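Local structure of ricin B lectin (Clostridium thermocellum, 3VSF) at residues Val55-Gly60 with Ser87-Lys92; Ile42-Gln47 with Gln322-Pro327. The protein acts as an exo-beta-1,3-galactanase, probably hydrolysing beta-1,3-galactan through its family 43 glycoside hydrolase domain, and carries a ricin-type beta-trefoil domain that binds beta-D-galactose. All coordinates share one frame; numbering follows the deposited sequence.

Interaction 1: Val55-Gly60 with Ser87-Lys92; sequences VIHAHG and SCYRSK
Tyr89 reaches from its strand into the bend of the loop at Ile56-Ala58. Its CG stands anti to its own carbonyl carbon, which sends the ring across to the loop. Ile56 CG2 sits over one face of that ring, 3.6 Å from its centroid, in a CH-pi contact. The ring edge is turned toward the face of His57 in a T-shaped pair, with planes at 86° and centroids 5.9 Å apart. This puts Tyr89 OH over the imidazole face. His57 CG lies between its backbone N and carbonyl carbon (chi1 46°), and so the ring extends over the phenol end and toward Ser87. The backbone N of His57 donates a nearly straight hydrogen bond to Tyr89 OH, 3.2 Å long at 169°. Ser87 OG lies beside the imidazole and is hydrogen-bonded to Glu102 OE2. Ala58 CB lies 4.3 Å from Tyr89 CE1. Strand 83-91 is an inner strand of the first four-stranded sheet, a blade of the five-bladed propeller expected for family 43. The loop leads into an edge strand of that sheet, 61-66. The bond and the packing of Ile56 and His57 together fix the phenol's position, and a side chain, not a strand backbone, satisfies the loop N-H.

Interaction 2: Ile42-Gln47 with Gln322-Pro327; sequences IVNGTQ and QYVWLP
The amide of Asn44 faces the backbone of Trp325 and bonds to both of its polar groups. Its OD1 accepts from Trp325 N at 2.9 Å, and its ND2 donates to Trp325 O at 3.0 Å. Neither bond lies in a carbonyl plane: Trp325 N stands 53° out of the plane of the Asn44 carbonyl. Asn44 CG lies beside its own backbone N (chi1 -67°), and this turns the amide to the strand. ND2 also has a weak bond to Tyr341 O, and it touches Leu326 CD2. Next along, the loop uses its backbone. Gly45 N donates to Tyr323 O, and Tyr323 N donates to Thr46 O at 2.9 Å. Strand 322-330 belongs to the last of five successive four-stranded antiparallel sheets, the blades of the five-bladed propeller expected for family 43. Gln322 and Leu326 pair by backbone with strand 301-309 of the same blade, whereas Tyr323 and Trp325 turn their backbone groups to 42-47. Ile42 and Trp325 meet at a slant, with Ile42 CD1 3.6 Å from Trp325 CE3. The indole also meets Phe48 edge-to-face. At the other end the two glutamines cross at about a right angle. Gln47 CG touches Gln322 CG at 3.6 Å, and the amide planes are 83° apart. The amides do not bond to each other; Gln47 NE2 donates to Ser321 O. Gln322 CB lies against Thr46 O. The side chain of Thr46 points away from the strand, and its OG1 donates to Val43 O at 2.6 Å, bridging the turn through Asn44 and Gly45.

In the fold
Both contacts are largely buried, and both join the N-terminal part of the chain to the propeller. Interaction 1 sets residues 55-60 against the first four-stranded sheet. Interaction 2 sets residues 42-47 against the last, so one N-terminal run touches both sheets. The chemistry differs. Interaction 1 is mainly ring and apolar packing with one backbone-to-phenol bond. Interaction 2 buries about twice the area and rests on four hydrogen bonds to a strand's backbone. The two contacts meet at Tyr323. Tyr323 OH probably hydrogen-bonds Ile56 O and Ala58 N, each at 2.7 Å, and Gln47 packs on Val55.

Interaction 1: Val55-Gly60 with Ser87-Lys92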
ATOM      1  N   VAL A  55       3.209  11.055  18.971  1.00 85.32           N
ATOM      2  CA  VAL A  55       3.560  10.382  17.726  1.00 82.00           C
ATOM      3  C   VAL A  55       3.599   8.864  17.885  1.00 83.65           C
ATOM      4  O   VAL A  55       4.314   8.335  18.736  1.00 84.57           O
ATOM      5  CB  VAL A  55       4.916  10.878  17.184  1.00 83.07           C
ATOM      6  CG1 VAL A  55       5.946  10.948  18.304  1.00 86.66           C
ATOM      7  CG2 VAL A  55       5.398   9.982  16.055  1.00 82.36           C
ATOM      8  N   ILE A  56       2.819   8.170  17.062  1.00 83.04           N
ATOM      9  CA  ILE A  56       2.806   6.711  17.061  1.00 79.71           C
ATOM     10  C   ILE A  56       4.137   6.163  16.553  1.00 80.43           C
ATOM     11  O   ILE A  56       4.631   6.585  15.508  1.00 82.00           O
ATOM     12  CB  ILE A  56       1.658   6.160  16.189  1.00 78.32           C
ATOM     13  CG1 ILE A  56       0.303   6.600  16.750  1.00 79.71           C
ATOM     14  CG2 ILE A  56       1.733   4.643  16.097  1.00 75.05           C
ATOM     15  CD1 ILE A  56      -0.883   6.101  15.951  1.00 77.62           C
ATOM     16  N   HIS A  57       4.716   5.228  17.299  1.00 83.37           N
ATOM     17  CA  HIS A  57       5.984   4.613  16.916  1.00 81.02           C
ATOM     18  C   HIS A  57       5.856   3.102  16.749  1.00 79.00           C
ATOM     19  O   HIS A  57       6.198   2.336  17.649  1.00 81.50           O
ATOM     20  CB  HIS A  57       7.081   4.947  17.933  1.00 81.97           C
ATOM     21  CG  HIS A  57       6.660   4.775  19.360  1.00 85.50           C
ATOM     22  ND1 HIS A  57       7.040   3.694  20.126  1.00 88.93           N
ATOM     23  CD2 HIS A  57       5.891   5.551  20.162  1.00 85.25           C
ATOM     24  CE1 HIS A  57       6.525   3.811  21.336  1.00 86.58           C
ATOM     25  NE2 HIS A  57       5.822   4.928  21.384  1.00 82.98           N
ATOM     26  N   ALA A  58       5.360   2.681  15.590  1.00 77.64           N
ATOM     27  CA  ALA A  58       5.196   1.261  15.288  1.00 76.48           C
ATOM     28  C   ALA A  58       5.751   0.933  13.906  1.00 73.09           C
ATOM     29  O   ALA A  58       5.027   0.456  13.031  1.00 73.21           O
ATOM     30  CB  ALA A  58       3.731   0.863  15.387  1.00 76.46           C
ATOM     31  N   HIS A  59       7.041   1.186  13.722  1.00 70.73           N
ATOM     32  CA  HIS A  59       7.691   0.997  12.433  1.00 70.90           C
ATOM     33  C   HIS A  59       7.806  -0.478  12.061  1.00 72.38           C
ATOM     34  O   HIS A  59       7.938  -1.339  12.933  1.00 73.93           O
ATOM     35  CB  HIS A  59       9.069   1.656  12.444  1.00 70.53           C
ATOM     36  CG  HIS A  59       9.055   3.069  12.938  1.00 76.89           C
ATOM     37  ND1 HIS A  59       7.916   3.844  12.938  1.00 75.99           N
ATOM     38  CD2 HIS A  59      10.036   3.843  13.458  1.00 80.53           C
ATOM     39  CE1 HIS A  59       8.196   5.037  13.430  1.00 77.57           C
ATOM     40  NE2 HIS A  59       9.477   5.062  13.754  1.00 80.27           N
ATOM     41  N   GLY A  60       7.754  -0.761  10.763  1.00 72.49           N
ATOM     42  CA  GLY A  60       7.794  -2.127  10.271  1.00 66.84           C
ATOM     43  C   GLY A  60       6.722  -2.978  10.919  1.00 66.85           C
ATOM     44  O   GLY A  60       6.856  -4.196  11.023  1.00 68.39           O
ATOM     45  N   SER A  87       5.779  -1.638  20.478  1.00 78.25           N
ATOM     46  CA  SER A  87       4.568  -0.938  20.885  1.00 78.84           C
ATOM     47  C   SER A  87       3.299  -1.615  20.377  1.00 75.26           C
ATOM     48  O   SER A  87       3.338  -2.422  19.450  1.00 75.63           O
ATOM     49  CB  SER A  87       4.611   0.515  20.409  1.00 80.94           C
ATOM     50  OG  SER A  87       5.796   1.156  20.848  1.00 84.05           O
ATOM     51  N   CYS A  88       2.175  -1.274  20.999  1.00 75.32           N
ATOM     52  CA  CYS A  88       0.882  -1.813  20.604  1.00 75.49           C
ATOM     53  C   CYS A  88      -0.204  -0.751  20.717  1.00 79.00           C
ATOM     54  O   CYS A  88      -0.426  -0.187  21.788  1.00 80.33           O
ATOM     55  CB  CYS A  88       0.516  -3.024  21.462  1.00 75.61           C
ATOM     56  SG  CYS A  88      -1.152  -3.655  21.173  1.00 80.62           S
ATOM     57  N   TYR A  89      -0.876  -0.479  19.604  1.00 79.40           N
ATOM     58  CA  TYR A  89      -1.948   0.508  19.582  1.00 77.00           C
ATOM     59  C   TYR A  89      -3.284  -0.145  19.240  1.00 78.13           C
ATOM     60  O   TYR A  89      -3.348  -1.050  18.408  1.00 78.28           O
ATOM     61  CB  TYR A  89      -1.624   1.627  18.593  1.00 76.82           C
ATOM     62  CG  TYR A  89      -0.384   2.417  18.954  1.00 75.97           C
ATOM     63  CD1 TYR A  89       0.879   1.966  18.594  1.00 75.22           C
ATOM     64  CD2 TYR A  89      -0.479   3.611  19.654  1.00 77.73           C
ATOM     65  CE1 TYR A  89       2.013   2.683  18.923  1.00 75.64           C
ATOM     66  CE2 TYR A  89       0.650   4.338  19.985  1.00 77.93           C
ATOM     67  CZ  TYR A  89       1.893   3.869  19.617  1.00 77.68           C
ATOM     68  OH  TYR A  89       3.019   4.587  19.945  1.00 78.24           O
ATOM     69  N   ARG A  90      -4.345   0.323  19.887  1.00 81.19           N
ATOM     70  CA  ARG A  90      -5.667  -0.272  19.734  1.00 82.89           C
ATOM     71  C   ARG A  90      -6.666   0.740  19.179  1.00 83.55           C
ATOM     72  O   ARG A  90      -6.600   1.926  19.501  1.00 83.69           O
ATOM     73  CB  ARG A  90      -6.150  -0.809  21.083  1.00 83.45           C
ATOM     74  CG  ARG A  90      -7.555  -1.383  21.074  1.00 86.80           C
ATOM     75  CD  ARG A  90      -7.959  -1.833  22.468  1.00 91.36           C
ATOM     76  NE  ARG A  90      -7.869  -0.744  23.437  1.00 94.90           N
ATOM     77  CZ  ARG A  90      -8.857  -0.377  24.248  1.00 96.39           C
ATOM     78  NH1 ARG A  90     -10.018  -1.016  24.213  1.00 95.09           N
ATOM     79  NH2 ARG A  90      -8.683   0.627  25.096  1.00 94.28           N
ATOM     80  N   SER A  91      -7.590   0.268  18.346  1.00 81.62           N
ATOM     81  CA  SER A  91      -8.594   1.144  17.750  1.00 83.72           C
ATOM     82  C   SER A  91      -9.755   0.372  17.128  1.00 84.01           C
ATOM     83  O   SER A  91      -9.618  -0.798  16.772  1.00 82.51           O
ATOM     84  CB  SER A  91      -7.953   2.049  16.696  1.00 81.64           C
ATOM     85  OG  SER A  91      -8.922   2.880  16.081  1.00 82.37           O
ATOM     86  N   LYS A  92     -10.897   1.041  17.002  1.00 83.02           N
ATOM     87  CA  LYS A  92     -12.066   0.464  16.350  1.00 84.73           C
ATOM     88  C   LYS A  92     -12.322   1.132  15.003  1.00 85.98           C
ATOM     89  O   LYS A  92     -12.842   0.509  14.076  1.00 82.97           O
ATOM     90  CB  LYS A  92     -13.307   0.610  17.233  1.00 85.16           C
ATOM     91  CG  LYS A  92     -13.315  -0.272  18.469  1.00 89.76           C
ATOM     92  CD  LYS A  92     -14.611  -0.095  19.248  1.00 90.93           C
ATOM     93  CE  LYS A  92     -14.715  -1.092  20.389  1.00 92.18           C
ATOM     94  NZ  LYS A  92     -15.957  -0.900  21.187  1.00 87.18           N
TER

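Interaction 2: Ile42-Gln47 with Gln322-Pro327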
ATOM      1  N   ILE A  42      -7.012  10.036   7.002  1.00 78.11           N
ATOM      2  CA  ILE A  42      -5.593   9.887   7.298  1.00 75.39           C
ATOM      3  C   ILE A  42      -4.742  10.653   6.290  1.00 73.15           C
ATOM      4  O   ILE A  42      -5.056  10.686   5.102  1.00 74.45           O
ATOM      5  CB  ILE A  42      -5.170   8.408   7.265  1.00 74.72           C
ATOM      6  CG1 ILE A  42      -6.096   7.566   8.146  1.00 76.80           C
ATOM      7  CG2 ILE A  42      -3.727   8.258   7.704  1.00 75.53           C
ATOM      8  CD1 ILE A  42      -5.767   6.091   8.132  1.00 77.33           C
ATOM      9  N   VAL A  43      -3.664  11.262   6.771  1.00 70.73           N
ATOM     10  CA  VAL A  43      -2.751  11.995   5.903  1.00 72.96           C
ATOM     11  C   VAL A  43      -1.431  11.245   5.748  1.00 73.08           C
ATOM     12  O   VAL A  43      -0.639  11.173   6.684  1.00 77.69           O
ATOM     13  CB  VAL A  43      -2.464  13.405   6.449  1.00 73.23           C
ATOM     14  CG1 VAL A  43      -1.577  14.177   5.483  1.00 73.42           C
ATOM     15  CG2 VAL A  43      -3.765  14.150   6.695  1.00 71.49           C
ATOM     16  N   ASN A  44      -1.202  10.688   4.564  1.00 72.05           N
ATOM     17  CA  ASN A  44       0.017   9.932   4.297  1.00 69.11           C
ATOM     18  C   ASN A  44       1.261  10.811   4.281  1.00 71.22           C
ATOM     19  O   ASN A  44       1.171  12.032   4.155  1.00 71.48           O
ATOM     20  CB  ASN A  44      -0.102   9.162   2.981  1.00 67.39           C
ATOM     21  CG  ASN A  44      -1.134   8.054   3.046  1.00 69.40           C
ATOM     22  OD1 ASN A  44      -1.317   7.422   4.086  1.00 72.45           O
ATOM     23  ND2 ASN A  44      -1.816   7.814   1.933  1.00 69.71           N
ATOM     24  N   GLY A  45       2.424  10.180   4.412  1.00 73.52           N
ATOM     25  CA  GLY A  45       3.685  10.899   4.441  1.00 74.51           C
ATOM     26  C   GLY A  45       3.882  11.647   5.744  1.00 75.59           C
ATOM     27  O   GLY A  45       4.673  12.587   5.819  1.00 74.43           O
ATOM     28  N   THR A  46       3.156  11.227   6.776  1.00 75.37           N
ATOM     29  CA  THR A  46       3.247  11.858   8.088  1.00 77.24           C
ATOM     30  C   THR A  46       3.342  10.812   9.194  1.00 76.18           C
ATOM     31  O   THR A  46       3.264   9.611   8.937  1.00 75.84           O
ATOM     32  CB  THR A  46       2.025  12.754   8.373  1.00 78.56           C
ATOM     33  OG1 THR A  46       0.883  11.938   8.661  1.00 76.22           O
ATOM     34  CG2 THR A  46       1.723  13.649   7.180  1.00 73.85           C
ATOM     35  N   GLN A  47       3.513  11.280  10.426  1.00 76.99           N
ATOM     36  CA  GLN A  47       3.515  10.399  11.584  1.00 75.95           C
ATOM     37  C   GLN A  47       2.208  10.537  12.351  1.00 75.63           C
ATOM     38  O   GLN A  47       1.971  11.548  13.015  1.00 76.69           O
ATOM     39  CB  GLN A  47       4.701  10.707  12.500  1.00 77.42           C
ATOM     40  CG  GLN A  47       6.052  10.347  11.906  1.00 79.93           C
ATOM     41  CD  GLN A  47       7.190  10.527  12.893  1.00 84.59           C
ATOM     42  OE1 GLN A  47       7.098  11.323  13.827  1.00 85.26           O
ATOM     43  NE2 GLN A  47       8.268   9.780  12.693  1.00 83.67           N
ATOM     44  N   GLN A 322       7.909   7.959   8.793  1.00 74.93           N
ATOM     45  CA  GLN A 322       6.483   8.229   8.646  1.00 73.75           C
ATOM     46  C   GLN A 322       5.758   7.019   8.064  1.00 71.62           C
ATOM     47  O   GLN A 322       6.392   6.063   7.618  1.00 70.00           O
ATOM     48  CB  GLN A 322       6.269   9.463   7.769  1.00 71.94           C
ATOM     49  CG  GLN A 322       6.803  10.748   8.388  1.00 75.48           C
ATOM     50  CD  GLN A 322       7.243  11.765   7.352  1.00 75.63           C
ATOM     51  OE1 GLN A 322       7.521  11.421   6.204  1.00 76.49           O
ATOM     52  NE2 GLN A 322       7.310  13.029   7.757  1.00 72.78           N
ATOM     53  N   TYR A 323       4.429   7.059   8.076  1.00 69.41           N
ATOM     54  CA  TYR A 323       3.634   5.929   7.604  1.00 69.22           C
ATOM     55  C   TYR A 323       2.836   6.270   6.349  1.00 71.78           C
ATOM     56  O   TYR A 323       2.472   7.424   6.124  1.00 70.70           O
ATOM     57  CB  TYR A 323       2.692   5.438   8.705  1.00 70.72           C
ATOM     58  CG  TYR A 323       3.373   5.232  10.038  1.00 72.98           C
ATOM     59  CD1 TYR A 323       4.153   4.108  10.275  1.00 76.77           C
ATOM     60  CD2 TYR A 323       3.237   6.162  11.060  1.00 75.86           C
ATOM     61  CE1 TYR A 323       4.780   3.916  11.492  1.00 76.61           C
ATOM     62  CE2 TYR A 323       3.859   5.980  12.279  1.00 76.94           C
ATOM     63  CZ  TYR A 323       4.628   4.856  12.490  1.00 78.55           C
ATOM     64  OH  TYR A 323       5.249   4.672  13.703  1.00 78.05           O
ATOM     65  N   VAL A 324       2.571   5.253   5.536  1.00 69.12           N
ATOM     66  CA  VAL A 324       1.791   5.419   4.319  1.00 66.86           C
ATOM     67  C   VAL A 324       0.737   4.323   4.206  1.00 66.97           C
ATOM     68  O   VAL A 324       1.062   3.162   3.957  1.00 67.99           O
ATOM     69  CB  VAL A 324       2.686   5.388   3.065  1.00 67.87           C
ATOM     70  CG1 VAL A 324       1.837   5.329   1.804  1.00 68.00           C
ATOM     71  CG2 VAL A 324       3.609   6.597   3.039  1.00 70.99           C
ATOM     72  N   TRP A 325      -0.524   4.695   4.398  1.00 68.67           N
ATOM     73  CA  TRP A 325      -1.622   3.740   4.286  1.00 68.69           C
ATOM     74  C   TRP A 325      -2.452   3.994   3.033  1.00 69.06           C
ATOM     75  O   TRP A 325      -2.862   5.123   2.762  1.00 67.75           O
ATOM     76  CB  TRP A 325      -2.515   3.789   5.529  1.00 71.44           C
ATOM     77  CG  TRP A 325      -1.865   3.226   6.756  1.00 75.11           C
ATOM     78  CD1 TRP A 325      -0.563   2.840   6.891  1.00 73.35           C
ATOM     79  CD2 TRP A 325      -2.490   2.979   8.021  1.00 75.80           C
ATOM     80  NE1 TRP A 325      -0.338   2.372   8.163  1.00 73.26           N
ATOM     81  CE2 TRP A 325      -1.505   2.447   8.876  1.00 75.68           C
ATOM     82  CE3 TRP A 325      -3.787   3.158   8.514  1.00 73.57           C
ATOM     83  CZ2 TRP A 325      -1.775   2.091  10.196  1.00 76.54           C
ATOM     84  CZ3 TRP A 325      -4.053   2.806   9.824  1.00 74.95           C
ATOM     85  CH2 TRP A 325      -3.052   2.278  10.650  1.00 78.56           C
ATOM     86  N   LEU A 326      -2.691   2.932   2.271  1.00 67.12           N
ATOM     87  CA  LEU A 326      -3.451   3.028   1.034  1.00 63.35           C
ATOM     88  C   LEU A 326      -4.354   1.812   0.886  1.00 65.43           C
ATOM     89  O   LEU A 326      -4.078   0.757   1.457  1.00 66.50           O
ATOM     90  CB  LEU A 326      -2.505   3.114  -0.165  1.00 60.51           C
ATOM     91  CG  LEU A 326      -1.472   4.241  -0.149  1.00 62.22           C
ATOM     92  CD1 LEU A 326      -0.449   4.038  -1.250  1.00 62.31           C
ATOM     93  CD2 LEU A 326      -2.146   5.597  -0.282  1.00 65.83           C
ATOM     94  N   PRO A 327      -5.447   1.955   0.124  1.00 62.85           N
ATOM     95  CA  PRO A 327      -6.330   0.817  -0.140  1.00 61.17           C
ATOM     96  C   PRO A 327      -5.761  -0.083  -1.231  1.00 61.90           C
ATOM     97  O   PRO A 327      -5.262   0.414  -2.239  1.00 63.61           O
ATOM     98  CB  PRO A 327      -7.613   1.489  -0.632  1.00 65.78           C
ATOM     99  CG  PRO A 327      -7.143   2.748  -1.270  1.00 63.91           C
ATOM    100  CD  PRO A 327      -5.965   3.208  -0.454  1.00 62.19           C
TER